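Local structure of CRISPR-associated endonuclease Cas1 (Thermotoga maritima, 4XTK) at residues D44-G49 / P67-N72; I193-S198 / L277-Y282; L205-Q210 / L304-L309; G218-T223 / N231-E236. The protein probably acts as a metal-dependent double-stranded DNA endonuclease in CRISPR adaptive immunity, working as a homodimer that joins a Cas2 homodimer. One frame throughout, in Å; residues are numbered along the deposited sequence.

Contact 1: residues D44-G49 / P67-N72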
loop_
_atom_site.group_PDB
_atom_site.type_symbol
_atom_site.label_atom_id
_atom_site.label_comp_id
_atom_site.label_asym_id
_atom_site.label_seq_id
_atom_site.Cartn_x
_atom_site.Cartn_y
_atom_site.Cartn_z
ATOM N N ASP E 44 -8.642 8.903 -9.481
ATOM C CA ASP E 44 -7.291 8.361 -9.609
ATOM C C ASP E 44 -6.947 7.913 -11.027
ATOM O O ASP E 44 -7.829 7.715 -11.862
ATOM C CB ASP E 44 -7.097 7.189 -8.648
ATOM C CG ASP E 44 -7.909 5.982 -9.039
ATOM O OD1 ASP E 44 -9.121 6.136 -9.295
ATOM O OD2 ASP E 44 -7.330 4.879 -9.105
ATOM N N ILE E 45 -5.651 7.744 -11.282
ATOM C CA ILE E 45 -5.168 7.284 -12.579
ATOM C C ILE E 45 -4.355 5.992 -12.475
ATOM O O ILE E 45 -3.438 5.887 -11.662
ATOM C CB ILE E 45 -4.303 8.362 -13.256
ATOM C CG1 ILE E 45 -5.103 9.656 -13.427
ATOM C CG2 ILE E 45 -3.796 7.874 -14.602
ATOM C CD1 ILE E 45 -4.247 10.859 -13.756
ATOM N N LYS E 46 -4.692 5.011 -13.306
ATOM C CA LYS E 46 -3.950 3.753 -13.373
ATOM C C LYS E 46 -3.180 3.614 -14.695
ATOM O O LYS E 46 -3.778 3.502 -15.766
ATOM C CB LYS E 46 -4.897 2.565 -13.199
ATOM C CG LYS E 46 -5.606 2.494 -11.849
ATOM C CD LYS E 46 -6.679 1.412 -11.893
ATOM C CE LYS E 46 -7.579 1.394 -10.664
ATOM N NZ LYS E 46 -6.906 1.888 -9.431
ATOM N N VAL E 47 -1.854 3.592 -14.602
ATOM C CA VAL E 47 -0.979 3.575 -15.771
ATOM C C VAL E 47 -0.424 2.188 -16.088
ATOM O O VAL E 47 0.381 1.649 -15.333
ATOM C CB VAL E 47 0.208 4.532 -15.573
ATOM C CG1 VAL E 47 1.176 4.431 -16.744
ATOM C CG2 VAL E 47 -0.284 5.943 -15.399
ATOM N N PHE E 48 -0.882 1.593 -17.182
ATOM C CA PHE E 48 -0.324 0.324 -17.639
ATOM C C PHE E 48 0.726 0.441 -18.750
ATOM O O PHE E 48 1.418 -0.531 -19.072
ATOM C CB PHE E 48 -1.455 -0.584 -18.102
ATOM C CG PHE E 48 -2.392 -0.970 -17.006
ATOM C CD1 PHE E 48 -3.440 -0.146 -16.654
ATOM C CD2 PHE E 48 -2.218 -2.156 -16.321
ATOM C CE1 PHE E 48 -4.301 -0.498 -15.651
ATOM C CE2 PHE E 48 -3.080 -2.516 -15.314
ATOM C CZ PHE E 48 -4.123 -1.683 -14.978
ATOM N N GLY E 49 0.853 1.626 -19.331
ATOM C CA GLY E 49 1.747 1.794 -20.458
ATOM C C GLY E 49 3.117 2.212 -19.982
ATOM O O GLY E 49 3.341 2.358 -18.785
ATOM N N PRO E 67 -4.144 10.654 -6.937
ATOM C CA PRO E 67 -3.016 9.727 -6.949
ATOM C C PRO E 67 -2.936 8.999 -8.276
ATOM O O PRO E 67 -3.934 8.893 -8.997
ATOM C CB PRO E 67 -3.332 8.766 -5.798
ATOM C CG PRO E 67 -4.788 8.943 -5.505
ATOM C CD PRO E 67 -5.346 10.032 -6.373
ATOM N N ILE E 68 -1.747 8.518 -8.605
ATOM C CA ILE E 68 -1.557 7.781 -9.842
ATOM C C ILE E 68 -0.899 6.445 -9.519
ATOM O O ILE E 68 0.157 6.390 -8.878
ATOM C CB ILE E 68 -0.731 8.603 -10.868
ATOM C CG1 ILE E 68 -0.435 7.791 -12.123
ATOM C CG2 ILE E 68 0.567 9.124 -10.264
ATOM C CD1 ILE E 68 0.147 8.641 -13.224
ATOM N N HIS E 69 -1.565 5.367 -9.931
ATOM C CA HIS E 69 -1.089 4.006 -9.691
ATOM C C HIS E 69 -0.334 3.469 -10.904
ATOM O O HIS E 69 -0.743 3.681 -12.046
ATOM C CB HIS E 69 -2.254 3.070 -9.364
ATOM C CG HIS E 69 -3.151 3.566 -8.275
ATOM N ND1 HIS E 69 -2.769 3.590 -6.951
ATOM C CD2 HIS E 69 -4.420 4.035 -8.310
ATOM C CE1 HIS E 69 -3.760 4.068 -6.219
ATOM N NE2 HIS E 69 -4.775 4.342 -7.018
ATOM N N PHE E 70 0.759 2.757 -10.652
ATOM C CA PHE E 70 1.586 2.232 -11.730
ATOM C C PHE E 70 1.557 0.703 -11.785
ATOM O O PHE E 70 1.651 0.029 -10.756
ATOM C CB PHE E 70 3.029 2.736 -11.580
ATOM C CG PHE E 70 3.170 4.223 -11.741
ATOM C CD1 PHE E 70 3.334 4.781 -12.997
ATOM C CD2 PHE E 70 3.128 5.064 -10.640
ATOM C CE1 PHE E 70 3.462 6.149 -13.149
ATOM C CE2 PHE E 70 3.255 6.432 -10.787
ATOM C CZ PHE E 70 3.420 6.975 -12.040
ATOM N N PHE E 71 1.426 0.166 -12.996
ATOM C CA PHE E 71 1.429 -1.279 -13.221
ATOM C C PHE E 71 2.407 -1.647 -14.341
ATOM O O PHE E 71 2.627 -0.866 -15.264
ATOM C CB PHE E 71 0.023 -1.775 -13.566
ATOM C CG PHE E 71 -1.005 -1.462 -12.516
ATOM C CD1 PHE E 71 -1.635 -0.227 -12.491
ATOM C CD2 PHE E 71 -1.346 -2.404 -11.559
ATOM C CE1 PHE E 71 -2.576 0.065 -11.524
ATOM C CE2 PHE E 71 -2.287 -2.119 -10.591
ATOM C CZ PHE E 71 -2.905 -0.884 -10.575
ATOM N N ASN E 72 2.996 -2.832 -14.257
ATOM C CA ASN E 72 3.974 -3.248 -15.251
ATOM C C ASN E 72 3.326 -3.919 -16.466
ATOM O O ASN E 72 2.104 -3.877 -16.631
ATOM C CB ASN E 72 5.022 -4.177 -14.622
ATOM C CG ASN E 72 4.453 -5.526 -14.178
ATOM O OD1 ASN E 72 3.372 -5.945 -14.598
ATOM N ND2 ASN E 72 5.207 -6.221 -13.333
#
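Ile45 O takes one hydrogen bond, from His69 N-H at 2.6 Å, nearly straight along the carbonyl, and a weaker CA-H...O contact from Ile68. This is the central parallel pair of the four-stranded mixed sheet in the N-terminal beta domain of Cas1, with Ile45, Lys46 and Val47 beside Ile68, His69 and Phe70. The backbone ladder runs on through Val47 N to His69 O (2.8 Å) and Phe71 N to Val47 O (3.0 Å). On one face, Val47 CG2 rests on Ile68 CD1 at 3.5 Å. On the other, Lys46 NZ forms a salt bridge with Asp44 OD2 (3.0 Å), and this oxygen also lies at the edge of the His69 imidazole; His69 ND1 is bonded to Thr80 OG1. Lys55 NZ of the second subunit binds Gly49 O and Phe71 O. Just beyond the first strand, Phe48 forms an offset stack with Phe71, the last residue of the second, with planes at 11° and centroids 4.6 Å apart, Phe48 CZ lying over the rim of the Phe71 ring.

Contact 2: residues I193-S198 / L277-Y282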
loop_
_atom_site.group_PDB
_atom_site.type_symbol
_atom_site.label_atom_id
_atom_site.label_comp_id
_atom_site.label_asym_id
_atom_site.label_seq_id
_atom_site.Cartn_x
_atom_site.Cartn_y
_atom_site.Cartn_z
ATOM N N ILE E 193 -1.633 -28.991 -11.873
ATOM C CA ILE E 193 -2.662 -28.330 -11.080
ATOM C C ILE E 193 -2.032 -27.303 -10.134
ATOM O O ILE E 193 -2.503 -26.171 -10.037
ATOM C CB ILE E 193 -3.495 -29.340 -10.265
ATOM C CG1 ILE E 193 -4.148 -30.366 -11.194
ATOM C CG2 ILE E 193 -4.549 -28.620 -9.430
ATOM C CD1 ILE E 193 -5.091 -29.760 -12.200
ATOM N N SER E 194 -0.956 -27.697 -9.458
ATOM C CA SER E 194 -0.247 -26.785 -8.569
ATOM C C SER E 194 0.264 -25.575 -9.326
ATOM O O SER E 194 0.124 -24.440 -8.863
ATOM C CB SER E 194 0.918 -27.487 -7.877
ATOM O OG SER E 194 0.440 -28.420 -6.924
ATOM N N PHE E 195 0.843 -25.818 -10.498
ATOM C CA PHE E 195 1.383 -24.733 -11.303
ATOM C C PHE E 195 0.274 -23.793 -11.774
ATOM O O PHE E 195 0.393 -22.574 -11.644
ATOM C CB PHE E 195 2.157 -25.281 -12.497
ATOM C CG PHE E 195 2.810 -24.218 -13.320
ATOM C CD1 PHE E 195 3.936 -23.558 -12.854
ATOM C CD2 PHE E 195 2.286 -23.859 -14.554
ATOM C CE1 PHE E 195 4.541 -22.558 -13.611
ATOM C CE2 PHE E 195 2.884 -22.867 -15.318
ATOM C CZ PHE E 195 4.013 -22.214 -14.845
ATOM N N GLY E 196 -0.801 -24.365 -12.314
ATOM C CA GLY E 196 -1.945 -23.592 -12.761
ATOM C C GLY E 196 -2.560 -22.775 -11.636
ATOM O O GLY E 196 -2.859 -21.588 -11.808
ATOM N N ASN E 197 -2.743 -23.407 -10.479
ATOM C CA ASN E 197 -3.289 -22.717 -9.317
ATOM C C ASN E 197 -2.454 -21.516 -8.917
ATOM O O ASN E 197 -2.993 -20.441 -8.658
ATOM C CB ASN E 197 -3.419 -23.669 -8.133
ATOM C CG ASN E 197 -4.654 -24.525 -8.226
ATOM O OD1 ASN E 197 -5.451 -24.380 -9.156
ATOM N ND2 ASN E 197 -4.822 -25.427 -7.272
ATOM N N SER E 198 -1.138 -21.701 -8.878
ATOM C CA SER E 198 -0.232 -20.615 -8.536
ATOM C C SER E 198 -0.414 -19.439 -9.499
ATOM O O SER E 198 -0.474 -18.286 -9.065
ATOM C CB SER E 198 1.219 -21.092 -8.543
ATOM O OG SER E 198 1.738 -21.126 -9.861
ATOM N N LEU E 277 4.665 -23.238 -22.487
ATOM C CA LEU E 277 3.455 -23.713 -23.146
ATOM C C LEU E 277 2.237 -23.545 -22.237
ATOM O O LEU E 277 1.171 -23.120 -22.685
ATOM C CB LEU E 277 3.600 -25.175 -23.563
ATOM C CG LEU E 277 2.445 -25.728 -24.407
ATOM C CD1 LEU E 277 2.980 -26.508 -25.598
ATOM C CD2 LEU E 277 1.515 -26.598 -23.575
ATOM N N PHE E 278 2.401 -23.866 -20.959
ATOM C CA PHE E 278 1.296 -23.750 -20.026
ATOM C C PHE E 278 0.904 -22.285 -19.815
ATOM O O PHE E 278 -0.280 -21.942 -19.796
ATOM C CB PHE E 278 1.645 -24.406 -18.685
ATOM C CG PHE E 278 0.456 -24.615 -17.798
ATOM C CD1 PHE E 278 -0.060 -23.574 -17.055
ATOM C CD2 PHE E 278 -0.169 -25.845 -17.740
ATOM C CE1 PHE E 278 -1.160 -23.757 -16.260
ATOM C CE2 PHE E 278 -1.273 -26.036 -16.941
ATOM C CZ PHE E 278 -1.768 -24.992 -16.200
ATOM N N VAL E 279 1.907 -21.429 -19.659
ATOM C CA VAL E 279 1.676 -20.020 -19.368
ATOM C C VAL E 279 0.974 -19.316 -20.534
ATOM O O VAL E 279 0.014 -18.570 -20.329
ATOM C CB VAL E 279 3.004 -19.308 -19.024
ATOM C CG1 VAL E 279 2.850 -17.798 -19.095
ATOM C CG2 VAL E 279 3.483 -19.735 -17.644
ATOM N N LYS E 280 1.441 -19.570 -21.753
ATOM C CA LYS E 280 0.807 -19.013 -22.945
ATOM C C LYS E 280 -0.653 -19.440 -23.067
ATOM O O LYS E 280 -1.528 -18.611 -23.311
ATOM C CB LYS E 280 1.568 -19.418 -24.214
ATOM C CG LYS E 280 2.922 -18.746 -24.380
ATOM C CD LYS E 280 3.611 -19.214 -25.650
ATOM C CE LYS E 280 4.628 -18.201 -26.162
ATOM N NZ LYS E 280 5.894 -18.237 -25.377
ATOM N N ASN E 281 -0.907 -20.735 -22.905
ATOM C CA ASN E 281 -2.267 -21.256 -22.949
ATOM C C ASN E 281 -3.119 -20.682 -21.833
ATOM O O ASN E 281 -4.300 -20.391 -22.030
ATOM C CB ASN E 281 -2.267 -22.782 -22.858
ATOM C CG ASN E 281 -1.864 -23.437 -24.152
ATOM O OD1 ASN E 281 -2.701 -23.687 -25.017
ATOM N ND2 ASN E 281 -0.577 -23.719 -24.297
ATOM N N TYR E 282 -2.508 -20.535 -20.660
ATOM C CA TYR E 282 -3.170 -19.921 -19.520
ATOM C C TYR E 282 -3.586 -18.502 -19.849
ATOM O O TYR E 282 -4.723 -18.111 -19.599
ATOM C CB TYR E 282 -2.260 -19.923 -18.289
ATOM C CG TYR E 282 -2.821 -19.169 -17.102
ATOM C CD1 TYR E 282 -3.648 -19.801 -16.178
ATOM C CD2 TYR E 282 -2.513 -17.827 -16.894
ATOM C CE1 TYR E 282 -4.159 -19.113 -15.084
ATOM C CE2 TYR E 282 -3.022 -17.132 -15.802
ATOM C CZ TYR E 282 -3.844 -17.779 -14.906
ATOM O OH TYR E 282 -4.349 -17.093 -13.828
#
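Segments 193-198 and 277-282, turns of helices 188-208 and 272-287, run with their axes 47° apart and 11.0 Å distant at the closest, with Gly196 and Tyr282 the residues whose CA atoms come nearest (7.8 Å). This helix-helix packing belongs to the mainly helical C-terminal domain of Cas1, and aromatic side chains bridge the wide spacing. Phe195 has CG anti to its backbone N (chi1 -176°), which sends the ring toward the other helix. There it makes an offset edge-to-face pair with Phe278: the Phe195 edge is directed at the Phe278 face, the planes 79° apart and the centroids separated by 5.3 Å. The far end of the same Phe195 edge continues onto Val279, CZ touching CG2 at 3.8 Å. Leu246 and Val242 of helix 230-252 pack on Phe278 and Tyr282 respectively, and Tyr282 OH is bonded to Thr203 OG1 further along helix 188-208. Because Gly196 has no side chain, the Phe278 ring packs directly on its backbone, CE1 3.6 Å from the glycine CA.

Contact 3: residues L205-Q210 / L304-L309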
loop_
_atom_site.group_PDB
_atom_site.type_symbol
_atom_site.label_atom_id
_atom_site.label_comp_id
_atom_site.label_asym_id
_atom_site.label_seq_id
_atom_site.Cartn_x
_atom_site.Cartn_y
_atom_site.Cartn_z
ATOM N N LEU E 205 -4.586 -11.857 -7.468
ATOM C CA LEU E 205 -3.852 -10.888 -6.655
ATOM C C LEU E 205 -3.619 -9.557 -7.370
ATOM O O LEU E 205 -3.853 -8.487 -6.803
ATOM C CB LEU E 205 -2.508 -11.464 -6.217
ATOM C CG LEU E 205 -1.682 -10.532 -5.332
ATOM C CD1 LEU E 205 -2.498 -10.091 -4.124
ATOM C CD2 LEU E 205 -0.387 -11.196 -4.895
ATOM N N SER E 206 -3.157 -9.620 -8.614
ATOM C CA SER E 206 -2.868 -8.397 -9.344
ATOM C C SER E 206 -4.166 -7.638 -9.624
ATOM O O SER E 206 -4.179 -6.408 -9.642
ATOM C CB SER E 206 -2.110 -8.690 -10.649
ATOM O OG SER E 206 -2.918 -9.377 -11.585
ATOM N N LEU E 207 -5.257 -8.372 -9.821
ATOM C CA LEU E 207 -6.542 -7.735 -10.077
ATOM C C LEU E 207 -7.101 -7.069 -8.817
ATOM O O LEU E 207 -7.764 -6.034 -8.901
ATOM C CB LEU E 207 -7.544 -8.748 -10.642
ATOM C CG LEU E 207 -7.259 -9.177 -12.089
ATOM C CD1 LEU E 207 -8.317 -10.141 -12.599
ATOM C CD2 LEU E 207 -7.123 -7.971 -13.034
ATOM N N ILE E 208 -6.826 -7.658 -7.655
ATOM C CA ILE E 208 -7.244 -7.066 -6.393
ATOM C C ILE E 208 -6.526 -5.726 -6.185
ATOM O O ILE E 208 -7.126 -4.746 -5.743
ATOM C CB ILE E 208 -6.973 -8.010 -5.198
ATOM C CG1 ILE E 208 -7.893 -9.238 -5.257
ATOM C CG2 ILE E 208 -7.189 -7.281 -3.873
ATOM C CD1 ILE E 208 -7.593 -10.292 -4.177
ATOM N N TYR E 209 -5.245 -5.680 -6.537
ATOM C CA TYR E 209 -4.473 -4.445 -6.450
ATOM C C TYR E 209 -5.038 -3.357 -7.358
ATOM O O TYR E 209 -4.695 -2.186 -7.217
ATOM C CB TYR E 209 -3.008 -4.694 -6.812
ATOM C CG TYR E 209 -2.147 -5.243 -5.690
ATOM C CD1 TYR E 209 -2.199 -4.699 -4.414
ATOM C CD2 TYR E 209 -1.262 -6.300 -5.920
ATOM C CE1 TYR E 209 -1.409 -5.191 -3.400
ATOM C CE2 TYR E 209 -0.464 -6.801 -4.910
ATOM C CZ TYR E 209 -0.539 -6.245 -3.653
ATOM O OH TYR E 209 0.257 -6.744 -2.646
ATOM N N GLN E 210 -5.892 -3.741 -8.298
ATOM C CA GLN E 210 -6.535 -2.768 -9.172
ATOM C C GLN E 210 -7.886 -2.360 -8.600
ATOM O O GLN E 210 -8.644 -1.649 -9.249
ATOM C CB GLN E 210 -6.698 -3.317 -10.591
ATOM C CG GLN E 210 -5.388 -3.781 -11.219
ATOM C CD GLN E 210 -5.558 -4.333 -12.623
ATOM O OE1 GLN E 210 -6.648 -4.293 -13.195
ATOM N NE2 GLN E 210 -4.482 -4.882 -13.171
ATOM N N LEU E 304 -14.716 -11.762 -15.446
ATOM C CA LEU E 304 -15.477 -12.504 -14.446
ATOM C C LEU E 304 -14.843 -12.381 -13.064
ATOM O O LEU E 304 -15.547 -12.220 -12.061
ATOM C CB LEU E 304 -15.601 -13.980 -14.830
ATOM C CG LEU E 304 -16.763 -14.370 -15.748
ATOM C CD1 LEU E 304 -16.886 -15.881 -15.823
ATOM C CD2 LEU E 304 -18.071 -13.750 -15.282
ATOM N N ILE E 305 -13.517 -12.462 -13.017
ATOM C CA ILE E 305 -12.794 -12.311 -11.759
ATOM C C ILE E 305 -12.960 -10.875 -11.270
ATOM O O ILE E 305 -13.249 -10.635 -10.099
ATOM C CB ILE E 305 -11.300 -12.660 -11.912
ATOM C CG1 ILE E 305 -11.143 -14.097 -12.414
ATOM C CG2 ILE E 305 -10.565 -12.488 -10.592
ATOM C CD1 ILE E 305 -9.719 -14.465 -12.772
ATOM N N LYS E 306 -12.798 -9.930 -12.189
ATOM C CA LYS E 306 -12.997 -8.521 -11.894
ATOM C C LYS E 306 -14.378 -8.288 -11.287
ATOM O O LYS E 306 -14.517 -7.571 -10.295
ATOM C CB LYS E 306 -12.839 -7.673 -13.163
ATOM C CG LYS E 306 -11.404 -7.363 -13.569
ATOM C CD LYS E 306 -11.383 -6.620 -14.902
ATOM C CE LYS E 306 -10.003 -6.604 -15.548
ATOM N NZ LYS E 306 -9.641 -5.252 -16.067
ATOM N N MET E 307 -15.390 -8.907 -11.891
ATOM C CA MET E 307 -16.774 -8.716 -11.477
ATOM C C MET E 307 -17.024 -9.259 -10.076
ATOM O O MET E 307 -17.747 -8.651 -9.283
ATOM C CB MET E 307 -17.726 -9.380 -12.467
ATOM C CG MET E 307 -17.849 -8.657 -13.797
ATOM S SD MET E 307 -18.997 -9.485 -14.914
ATOM C CE MET E 307 -20.328 -9.861 -13.772
ATOM N N GLU E 308 -16.419 -10.403 -9.776
ATOM C CA GLU E 308 -16.572 -11.032 -8.471
ATOM C C GLU E 308 -15.953 -10.162 -7.382
ATOM O O GLU E 308 -16.486 -10.055 -6.274
ATOM C CB GLU E 308 -15.938 -12.425 -8.468
ATOM C CG GLU E 308 -16.317 -13.267 -7.268
ATOM C CD GLU E 308 -17.808 -13.547 -7.200
ATOM O OE1 GLU E 308 -18.457 -13.612 -8.268
ATOM O OE2 GLU E 308 -18.329 -13.713 -6.076
ATOM N N LEU E 309 -14.830 -9.536 -7.712
ATOM C CA LEU E 309 -14.178 -8.609 -6.804
ATOM C C LEU E 309 -15.058 -7.393 -6.543
ATOM O O LEU E 309 -15.157 -6.918 -5.409
ATOM C CB LEU E 309 -12.837 -8.171 -7.375
ATOM C CG LEU E 309 -11.804 -9.284 -7.482
ATOM C CD1 LEU E 309 -10.556 -8.746 -8.160
ATOM C CD2 LEU E 309 -11.494 -9.868 -6.100
HETATM O O HOH W 1 -6.187 -5.411 -16.376
#
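The flat group here is the carboxamide of Gln210, which turns its OE1 toward Lys306, 4.3 Å from NZ. A water beside the pair bridges them weakly, at 3.4 Å from Gln210 OE1 and 3.5 Å from Lys306 NZ. The other end of the amide, NE2, makes a weak hydrogen bond to Gly75 O, and Phe48 touches this side chain. Behind this polar margin the contact is aliphatic. Leu207, with CG anti to its carbonyl carbon (chi1 -72°), points at helix 301-316; its CD1 meets Ile305 CG2 at 3.8 Å, and its CD2 crosses the Lys306 chain near CE. Here the C-terminal end of helix 188-208 packs on helix 301-316 within the helical domain of Cas1, and helix 230-252 lies alongside, Phe238 touching Ile305 and Ile234 touching Leu309. Leu309 straddles two consecutive residues with its fork: CD1 rests on Leu207 CB at 3.9 Å, while CD2 lies 3.8 Å from Ile208 CG1, the Ile208 and Leu309 side chains crossing at about a right angle.

Contact 4: residues G218-T223 / N231-E236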
loop_
_atom_site.group_PDB
_atom_site.type_symbol
_atom_site.label_atom_id
_atom_site.label_comp_id
_atom_site.label_asym_id
_atom_site.label_seq_id
_atom_site.Cartn_x
_atom_site.Cartn_y
_atom_site.Cartn_z
ATOM N N GLY E 218 -8.519 -12.257 4.088
ATOM C CA GLY E 218 -9.470 -13.182 3.493
ATOM C C GLY E 218 -10.578 -13.615 4.451
ATOM O O GLY E 218 -10.635 -13.158 5.592
ATOM N N TYR E 219 -11.454 -14.506 3.991
ATOM C CA TYR E 219 -12.660 -14.868 4.731
ATOM C C TYR E 219 -12.828 -16.376 4.879
ATOM O O TYR E 219 -12.907 -16.887 6.005
ATOM C CB TYR E 219 -13.879 -14.225 4.069
ATOM C CG TYR E 219 -13.761 -12.726 4.156
ATOM C CD1 TYR E 219 -14.025 -12.064 5.350
ATOM C CD2 TYR E 219 -13.304 -11.979 3.076
ATOM C CE1 TYR E 219 -13.879 -10.695 5.457
ATOM C CE2 TYR E 219 -13.159 -10.609 3.171
ATOM C CZ TYR E 219 -13.448 -9.972 4.364
ATOM O OH TYR E 219 -13.302 -8.613 4.461
ATOM N N LEU E 220 -12.927 -17.080 3.755
ATOM C CA LEU E 220 -12.919 -18.540 3.782
ATOM C C LEU E 220 -11.598 -19.044 4.370
ATOM O O LEU E 220 -11.584 -19.913 5.244
ATOM C CB LEU E 220 -13.138 -19.118 2.381
ATOM C CG LEU E 220 -13.231 -20.648 2.366
ATOM C CD1 LEU E 220 -14.337 -21.117 3.303
ATOM C CD2 LEU E 220 -13.408 -21.217 0.952
ATOM N N HIS E 221 -10.491 -18.494 3.885
ATOM C CA HIS E 221 -9.186 -18.757 4.478
ATOM C C HIS E 221 -8.987 -17.903 5.720
ATOM O O HIS E 221 -9.413 -16.749 5.771
ATOM C CB HIS E 221 -8.068 -18.491 3.472
ATOM C CG HIS E 221 -8.090 -19.414 2.298
ATOM N ND1 HIS E 221 -9.016 -19.310 1.284
ATOM C CD2 HIS E 221 -7.317 -20.488 1.989
ATOM C CE1 HIS E 221 -8.806 -20.263 0.392
ATOM N NE2 HIS E 221 -7.783 -20.993 0.805
ATOM N N GLU E 222 -8.346 -18.481 6.727
ATOM C CA GLU E 222 -8.030 -17.744 7.938
ATOM C C GLU E 222 -7.080 -16.593 7.611
ATOM O O GLU E 222 -6.122 -16.769 6.860
ATOM C CB GLU E 222 -7.410 -18.678 8.982
ATOM C CG GLU E 222 -7.383 -18.111 10.390
ATOM C CD GLU E 222 -6.530 -18.933 11.344
ATOM O OE1 GLU E 222 -5.410 -18.488 11.673
ATOM O OE2 GLU E 222 -6.977 -20.020 11.766
ATOM N N THR E 223 -7.319 -15.421 8.183
ATOM C CA THR E 223 -6.366 -14.347 7.978
ATOM C C THR E 223 -5.336 -14.509 9.082
ATOM O O THR E 223 -5.599 -14.253 10.253
ATOM C CB THR E 223 -7.015 -12.945 8.019
ATOM O OG1 THR E 223 -7.973 -12.830 6.960
ATOM C CG2 THR E 223 -5.960 -11.847 7.847
ATOM N N ASN E 231 -6.996 -13.388 -2.203
ATOM C CA ASN E 231 -6.800 -13.930 -3.550
ATOM C C ASN E 231 -7.062 -15.432 -3.579
ATOM O O ASN E 231 -7.618 -15.955 -4.548
ATOM C CB ASN E 231 -5.394 -13.631 -4.067
ATOM C CG ASN E 231 -4.330 -14.265 -3.218
ATOM O OD1 ASN E 231 -4.464 -14.326 -1.995
ATOM N ND2 ASN E 231 -3.266 -14.745 -3.850
ATOM N N LEU E 232 -6.669 -16.120 -2.509
ATOM C CA LEU E 232 -6.962 -17.542 -2.380
ATOM C C LEU E 232 -8.476 -17.805 -2.345
ATOM O O LEU E 232 -8.971 -18.720 -3.000
ATOM C CB LEU E 232 -6.302 -18.105 -1.129
ATOM C CG LEU E 232 -4.785 -17.953 -1.028
ATOM C CD1 LEU E 232 -4.285 -18.653 0.233
ATOM C CD2 LEU E 232 -4.086 -18.498 -2.275
ATOM N N ASP E 233 -9.203 -16.990 -1.586
ATOM C CA ASP E 233 -10.658 -17.092 -1.508
ATOM C C ASP E 233 -11.325 -17.002 -2.887
ATOM O O ASP E 233 -12.084 -17.888 -3.291
ATOM C CB ASP E 233 -11.214 -15.992 -0.601
ATOM C CG ASP E 233 -11.164 -16.358 0.866
ATOM O OD1 ASP E 233 -10.480 -17.341 1.225
ATOM O OD2 ASP E 233 -11.809 -15.649 1.666
ATOM N N ILE E 234 -11.033 -15.924 -3.608
ATOM C CA ILE E 234 -11.666 -15.673 -4.896
ATOM C C ILE E 234 -11.260 -16.719 -5.948
ATOM O O ILE E 234 -12.096 -17.174 -6.734
ATOM C CB ILE E 234 -11.332 -14.242 -5.391
ATOM C CG1 ILE E 234 -11.818 -13.216 -4.368
ATOM C CG2 ILE E 234 -11.983 -13.954 -6.733
ATOM C CD1 ILE E 234 -13.324 -13.251 -4.139
ATOM N N ALA E 235 -9.991 -17.123 -5.938
ATOM C CA ALA E 235 -9.492 -18.136 -6.871
ATOM C C ALA E 235 -10.278 -19.451 -6.808
ATOM O O ALA E 235 -10.310 -20.203 -7.780
ATOM C CB ALA E 235 -8.019 -18.408 -6.614
ATOM N N GLU E 236 -10.907 -19.727 -5.670
ATOM C CA GLU E 236 -11.671 -20.962 -5.511
ATOM C C GLU E 236 -12.802 -21.066 -6.533
ATOM O O GLU E 236 -13.208 -22.161 -6.916
ATOM C CB GLU E 236 -12.241 -21.073 -4.092
ATOM C CG GLU E 236 -11.203 -21.088 -2.972
ATOM C CD GLU E 236 -10.424 -22.398 -2.864
ATOM O OE1 GLU E 236 -10.432 -23.197 -3.823
ATOM O OE2 GLU E 236 -9.797 -22.627 -1.801
#
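His221 and Asp233 both carry CG anti to the carbonyl carbon (chi1 -65° and -84°), which brings imidazole and carboxylate alongside each other, their side chains running in opposite directions. They meet in a His-carboxylate hydrogen bond at the predicted manganese site of Cas1, where His221 and Glu236 are, by similarity, ligands together with Glu155. His221 ND1 donates to Asp233 OD1; the modelled 2.5 Å is very short and its exact length is doubtful at this resolution. The backbone N of His221 reaches the syn lone pair of that oxygen at 2.9 Å. Asp233 OD2 accepts two more backbone N-H groups, from Tyr219 (2.6 Å) and Leu220 (2.8 Å), which approach from opposite faces of the carboxylate plane. Four bonds thus fix this buried carboxylate under three successive loop residues, consistent with Asp233 acting as a second-shell residue that orients the imidazole. With ND1 engaged, NE2 is the nitrogen consistent with metal binding. Leu232 CB sits over the centre of one ring face in a CH-pi contact, 3.7 Å from the centroid. Glu236, bent at chi2, comes tip to tip with the imidazole; Arg159 holds its OE1 in a salt bridge, while OE2 lies 3.4 Å from His221 CE1.

Contact 4 lies at the predicted metal site, Glu236 being about 4 Å from Glu155 between side chains, and contact 3 packs against contact 4. Centres of contacts 3 and 4 are 13 Å apart; they touch where Ile208 CD1 meets Asn231 N at 3.7 Å, and the side chains of Ile208 and His221 are about 11 Å apart. Contacts 2 and 3 use different turns of helix 188-208, their centres 18 Å apart, and contact 4 falls within the chain loop that each of them closes. Contact 1, in the beta domain, joins the helical domain through contact 3: Phe71 CE2 meets Gln210 CG at 3.6 Å. Its nearest atoms are about 14 Å from contact 4.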